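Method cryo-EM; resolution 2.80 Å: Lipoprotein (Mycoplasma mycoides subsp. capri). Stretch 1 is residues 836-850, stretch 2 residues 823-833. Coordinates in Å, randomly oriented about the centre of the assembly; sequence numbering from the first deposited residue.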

# COMPACT_ATOMS: atom_id res chain seq x y z
N LYS B 836 3.89 37.83 -24.85
CA LYS B 836 2.82 36.82 -24.98
C LYS B 836 2.95 35.68 -23.95
O LYS B 836 4.00 35.51 -23.33
CB LYS B 836 2.81 36.26 -26.41
CG LYS B 836 2.46 37.31 -27.48
CD LYS B 836 2.52 36.73 -28.90
CE LYS B 836 2.08 37.72 -29.98
NZ LYS B 836 3.05 38.82 -30.17
N SER B 837 1.90 34.89 -23.77
CA SER B 837 1.84 33.74 -22.85
C SER B 837 0.98 32.62 -23.43
O SER B 837 0.14 32.91 -24.28
CB SER B 837 1.24 34.18 -21.51
OG SER B 837 1.98 33.68 -20.44
N ALA B 838 1.08 31.38 -22.98
CA ALA B 838 0.23 30.30 -23.48
C ALA B 838 -1.28 30.50 -23.18
O ALA B 838 -2.11 30.17 -24.02
CB ALA B 838 0.74 28.97 -22.93
N LEU B 839 -1.64 31.07 -22.03
CA LEU B 839 -3.01 31.53 -21.73
C LEU B 839 -3.38 32.88 -22.37
O LEU B 839 -4.56 33.17 -22.55
CB LEU B 839 -3.21 31.65 -20.21
CG LEU B 839 -3.30 30.33 -19.44
CD1 LEU B 839 -3.45 30.63 -17.96
CD2 LEU B 839 -4.49 29.50 -19.85
N PHE B 840 -2.40 33.71 -22.69
CA PHE B 840 -2.56 35.11 -23.08
C PHE B 840 -1.83 35.39 -24.40
O PHE B 840 -0.87 36.14 -24.47
CB PHE B 840 -2.13 36.03 -21.91
CG PHE B 840 -2.95 35.84 -20.65
CD1 PHE B 840 -4.23 36.42 -20.56
CD2 PHE B 840 -2.47 35.07 -19.57
CE1 PHE B 840 -5.02 36.21 -19.42
CE2 PHE B 840 -3.27 34.87 -18.44
CZ PHE B 840 -4.55 35.43 -18.36
N GLN B 841 -2.25 34.71 -25.47
CA GLN B 841 -1.51 34.69 -26.75
C GLN B 841 -1.59 36.01 -27.54
O GLN B 841 -0.76 36.26 -28.40
CB GLN B 841 -1.99 33.51 -27.61
CG GLN B 841 -1.67 32.17 -26.96
CD GLN B 841 -2.30 31.00 -27.69
OE1 GLN B 841 -2.32 30.91 -28.90
NE2 GLN B 841 -2.83 30.04 -26.97
N ASN B 842 -2.55 36.87 -27.20
CA ASN B 842 -2.63 38.26 -27.64
C ASN B 842 -1.98 39.27 -26.65
O ASN B 842 -2.01 40.47 -26.90
CB ASN B 842 -4.10 38.61 -27.94
CG ASN B 842 -4.72 37.76 -29.05
OD1 ASN B 842 -5.03 36.60 -28.86
ND2 ASN B 842 -4.93 38.32 -30.21
N GLY B 843 -1.39 38.81 -25.54
CA GLY B 843 -0.80 39.64 -24.48
C GLY B 843 -1.71 39.85 -23.25
O GLY B 843 -2.89 39.54 -23.25
N PHE B 844 -1.12 40.39 -22.18
CA PHE B 844 -1.75 40.55 -20.86
C PHE B 844 -2.63 41.80 -20.69
O PHE B 844 -3.19 42.03 -19.62
CB PHE B 844 -0.65 40.57 -19.79
CG PHE B 844 0.34 39.44 -19.85
CD1 PHE B 844 -0.02 38.17 -19.37
CD2 PHE B 844 1.61 39.64 -20.41
CE1 PHE B 844 0.88 37.11 -19.47
CE2 PHE B 844 2.51 38.57 -20.51
CZ PHE B 844 2.14 37.30 -20.05
N THR B 845 -2.74 42.65 -21.70
CA THR B 845 -3.47 43.93 -21.63
C THR B 845 -4.99 43.73 -21.50
O THR B 845 -5.55 42.73 -21.95
CB THR B 845 -3.12 44.83 -22.81
OG1 THR B 845 -3.42 44.19 -24.03
CG2 THR B 845 -1.66 45.22 -22.84
N ASP B 846 -5.68 44.69 -20.86
CA ASP B 846 -7.10 44.53 -20.48
C ASP B 846 -8.05 44.38 -21.68
O ASP B 846 -9.07 43.69 -21.58
CB ASP B 846 -7.56 45.73 -19.63
CG ASP B 846 -6.66 46.08 -18.44
OD1 ASP B 846 -6.34 45.21 -17.63
OD2 ASP B 846 -6.29 47.24 -18.28
N ASP B 847 -7.73 44.99 -22.82
CA ASP B 847 -8.49 44.88 -24.06
C ASP B 847 -8.43 43.47 -24.68
O ASP B 847 -9.25 43.15 -25.54
CB ASP B 847 -8.05 45.96 -25.06
CG ASP B 847 -6.54 46.16 -25.26
OD1 ASP B 847 -6.16 47.12 -25.94
OD2 ASP B 847 -5.72 45.40 -24.70
N LYS B 848 -7.50 42.60 -24.25
CA LYS B 848 -7.31 41.24 -24.77
C LYS B 848 -7.84 40.14 -23.83
O LYS B 848 -7.51 38.98 -24.02
CB LYS B 848 -5.85 41.03 -25.20
CG LYS B 848 -5.30 42.05 -26.20
CD LYS B 848 -6.11 42.19 -27.50
CE LYS B 848 -5.49 43.25 -28.40
NZ LYS B 848 -6.25 43.46 -29.64
N ILE B 849 -8.69 40.48 -22.87
CA ILE B 849 -9.55 39.48 -22.22
C ILE B 849 -10.53 38.94 -23.29
O ILE B 849 -11.21 39.75 -23.93
CB ILE B 849 -10.31 40.07 -21.01
CG1 ILE B 849 -9.32 40.46 -19.89
CG2 ILE B 849 -11.34 39.09 -20.45
CD1 ILE B 849 -9.98 41.02 -18.64
N PRO B 850 -10.62 37.62 -23.53
CA PRO B 850 -11.60 37.06 -24.45
C PRO B 850 -13.01 37.26 -23.89
O PRO B 850 -13.23 37.12 -22.69
CB PRO B 850 -11.22 35.60 -24.63
CG PRO B 850 -10.31 35.26 -23.47
CD PRO B 850 -9.80 36.58 -22.93
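Stretch 2, residues 823-833: SYREVMNKMYS

Stretch 2 is a single helix, Tyr824 to Met831, with Ser823 just before it and Tyr832 the first residue to leave helical geometry. Stretch 1 is mostly loop and turn, and it packs along one side of this helix. Together the two bury 601 Å². The backbones come near each other at Phe844 and Asn829, whose CA atoms are 5.1 Å apart.

Walking along stretch 1, Lys836 points away and makes no contact. Ser837 turns toward the helix, and its OG lies 3.8 Å from Met828 CE. Its backbone is tied to Phe840: Ser837 N donates to Phe840 O at 3.1 Å, and a weak bond runs back from Phe840 N to Ser837 O, also 3.1 Å. Ala838 is out of reach. Leu839 makes a light apolar contact, with CD1 4.1 Å from Tyr824 CE2.

Phe840 points toward the helix and touches two successive residues. Tyr824 CD2 meets the edge of its ring, 3.7 Å from Phe840 CE2; the two ring planes are inclined at 54°. Arg825 CG lies 3.7 Å from Phe840 CE1 and makes an off-centre CH-pi contact. The aliphatic part of the arginine thus packs on an aromatic ring while its charged end reaches further along the loop.

A type I turn from Phe840 to Gly843 follows, closed by Gly843 N to Phe840 O at 2.9 Å. Gln841 and Asn842 stay clear of the helix. At the backbone angles of Gly843, a CB would jam against the preceding carbonyl oxygen.

Phe844 has the largest buried area of stretch 1. Its ring lies against Met828, whose CG sits over one face, 3.9 Å from the ring centroid. Met828 SD is 3.4 Å from Phe844 CE1. Phe844 CB packs on Asn829 CB at 3.7 Å, and Phe844 CE2 reaches Tyr832 CB at 4.1 Å. The ring therefore lies against Met828 and reaches to Tyr832, just past the helix end.

The carbonyl of Phe844 accepts a hydrogen bond from Arg825 NH1, with NH1 to O at 2.9 Å. Thr845 points away, although its CG2 is 4.1 Å from Asn829 OD1. Asp846 starts a short 3-10 segment and forms a salt bridge with Arg825: OD1 to NH1 is 2.8 Å, and a weak bond from NH2 to the same OD1 is 3.2 Å. Both acceptors lie near the guanidinium plane. Ile849 covers one face of that group, with CG1 3.6 Å from Arg825 NE. Pro850 is out of reach.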

# COMPACT_ATOMS: atom_id res chain seq x y z
N SER B 823 -4.96 39.81 -9.82
CA SER B 823 -5.26 38.60 -10.59
C SER B 823 -4.04 38.23 -11.43
O SER B 823 -3.18 39.06 -11.67
CB SER B 823 -6.49 38.79 -11.48
OG SER B 823 -6.30 39.82 -12.41
N TYR B 824 -3.95 36.97 -11.87
CA TYR B 824 -2.78 36.45 -12.58
C TYR B 824 -2.37 37.31 -13.79
O TYR B 824 -1.20 37.66 -13.93
CB TYR B 824 -3.08 35.01 -13.01
CG TYR B 824 -1.97 34.35 -13.79
CD1 TYR B 824 -0.65 34.39 -13.32
CD2 TYR B 824 -2.25 33.73 -15.02
CE1 TYR B 824 0.40 33.86 -14.08
CE2 TYR B 824 -1.20 33.21 -15.79
CZ TYR B 824 0.12 33.29 -15.33
OH TYR B 824 1.14 32.86 -16.10
N ARG B 825 -3.32 37.70 -14.64
CA ARG B 825 -3.08 38.51 -15.83
C ARG B 825 -2.45 39.86 -15.50
O ARG B 825 -1.45 40.24 -16.09
CB ARG B 825 -4.41 38.70 -16.56
CG ARG B 825 -4.22 39.43 -17.89
CD ARG B 825 -5.54 39.74 -18.61
NE ARG B 825 -6.44 40.53 -17.75
CZ ARG B 825 -6.34 41.80 -17.44
NH1 ARG B 825 -5.47 42.59 -17.97
NH2 ARG B 825 -7.12 42.30 -16.56
N GLU B 826 -3.04 40.60 -14.58
CA GLU B 826 -2.61 41.97 -14.31
C GLU B 826 -1.35 42.05 -13.41
O GLU B 826 -0.63 43.03 -13.45
CB GLU B 826 -3.79 42.82 -13.83
CG GLU B 826 -4.32 42.46 -12.45
CD GLU B 826 -5.79 42.85 -12.22
OE1 GLU B 826 -6.35 43.70 -12.96
OE2 GLU B 826 -6.39 42.29 -11.27
N VAL B 827 -1.05 40.98 -12.67
CA VAL B 827 0.28 40.74 -12.09
C VAL B 827 1.31 40.45 -13.17
O VAL B 827 2.39 41.04 -13.20
CB VAL B 827 0.21 39.59 -11.07
CG1 VAL B 827 1.56 39.08 -10.65
CG2 VAL B 827 -0.53 40.04 -9.82
N MET B 828 0.99 39.58 -14.13
CA MET B 828 1.93 39.22 -15.18
C MET B 828 2.16 40.36 -16.19
O MET B 828 3.26 40.50 -16.72
CB MET B 828 1.50 37.89 -15.81
CG MET B 828 2.71 37.26 -16.49
SD MET B 828 2.53 35.53 -16.98
CE MET B 828 4.11 35.30 -17.81
N ASN B 829 1.18 41.24 -16.38
CA ASN B 829 1.25 42.44 -17.21
C ASN B 829 2.34 43.42 -16.77
O ASN B 829 3.03 43.97 -17.62
CB ASN B 829 -0.12 43.13 -17.20
CG ASN B 829 -0.17 44.32 -18.13
OD1 ASN B 829 0.20 44.26 -19.28
ND2 ASN B 829 -0.62 45.45 -17.67
N LYS B 830 2.52 43.64 -15.46
CA LYS B 830 3.59 44.52 -14.94
C LYS B 830 4.97 43.87 -15.02
O LYS B 830 5.94 44.57 -15.30
CB LYS B 830 3.26 45.04 -13.54
CG LYS B 830 3.12 43.97 -12.45
CD LYS B 830 3.07 44.56 -11.04
CE LYS B 830 3.12 43.46 -9.99
NZ LYS B 830 3.04 43.98 -8.62
N MET B 831 5.08 42.56 -14.82
CA MET B 831 6.35 41.84 -14.90
C MET B 831 6.88 41.70 -16.33
O MET B 831 8.07 41.85 -16.56
CB MET B 831 6.21 40.46 -14.24
CG MET B 831 5.86 40.59 -12.75
SD MET B 831 5.86 39.04 -11.82
CE MET B 831 7.62 38.63 -11.86
N TYR B 832 6.00 41.43 -17.30
CA TYR B 832 6.33 41.07 -18.69
C TYR B 832 5.56 41.90 -19.73
O TYR B 832 5.00 41.38 -20.69
CB TYR B 832 6.17 39.55 -18.87
CG TYR B 832 6.97 38.72 -17.88
CD1 TYR B 832 8.37 38.70 -17.96
CD2 TYR B 832 6.33 38.02 -16.85
CE1 TYR B 832 9.12 37.97 -17.02
CE2 TYR B 832 7.07 37.27 -15.92
CZ TYR B 832 8.47 37.26 -16.00
OH TYR B 832 9.22 36.58 -15.10
N SER B 833 5.53 43.22 -19.55
CA SER B 833 4.78 44.18 -20.36
C SER B 833 5.10 44.05 -21.84
O SER B 833 6.26 44.18 -22.26
CB SER B 833 5.06 45.61 -19.86
OG SER B 833 6.46 45.85 -19.82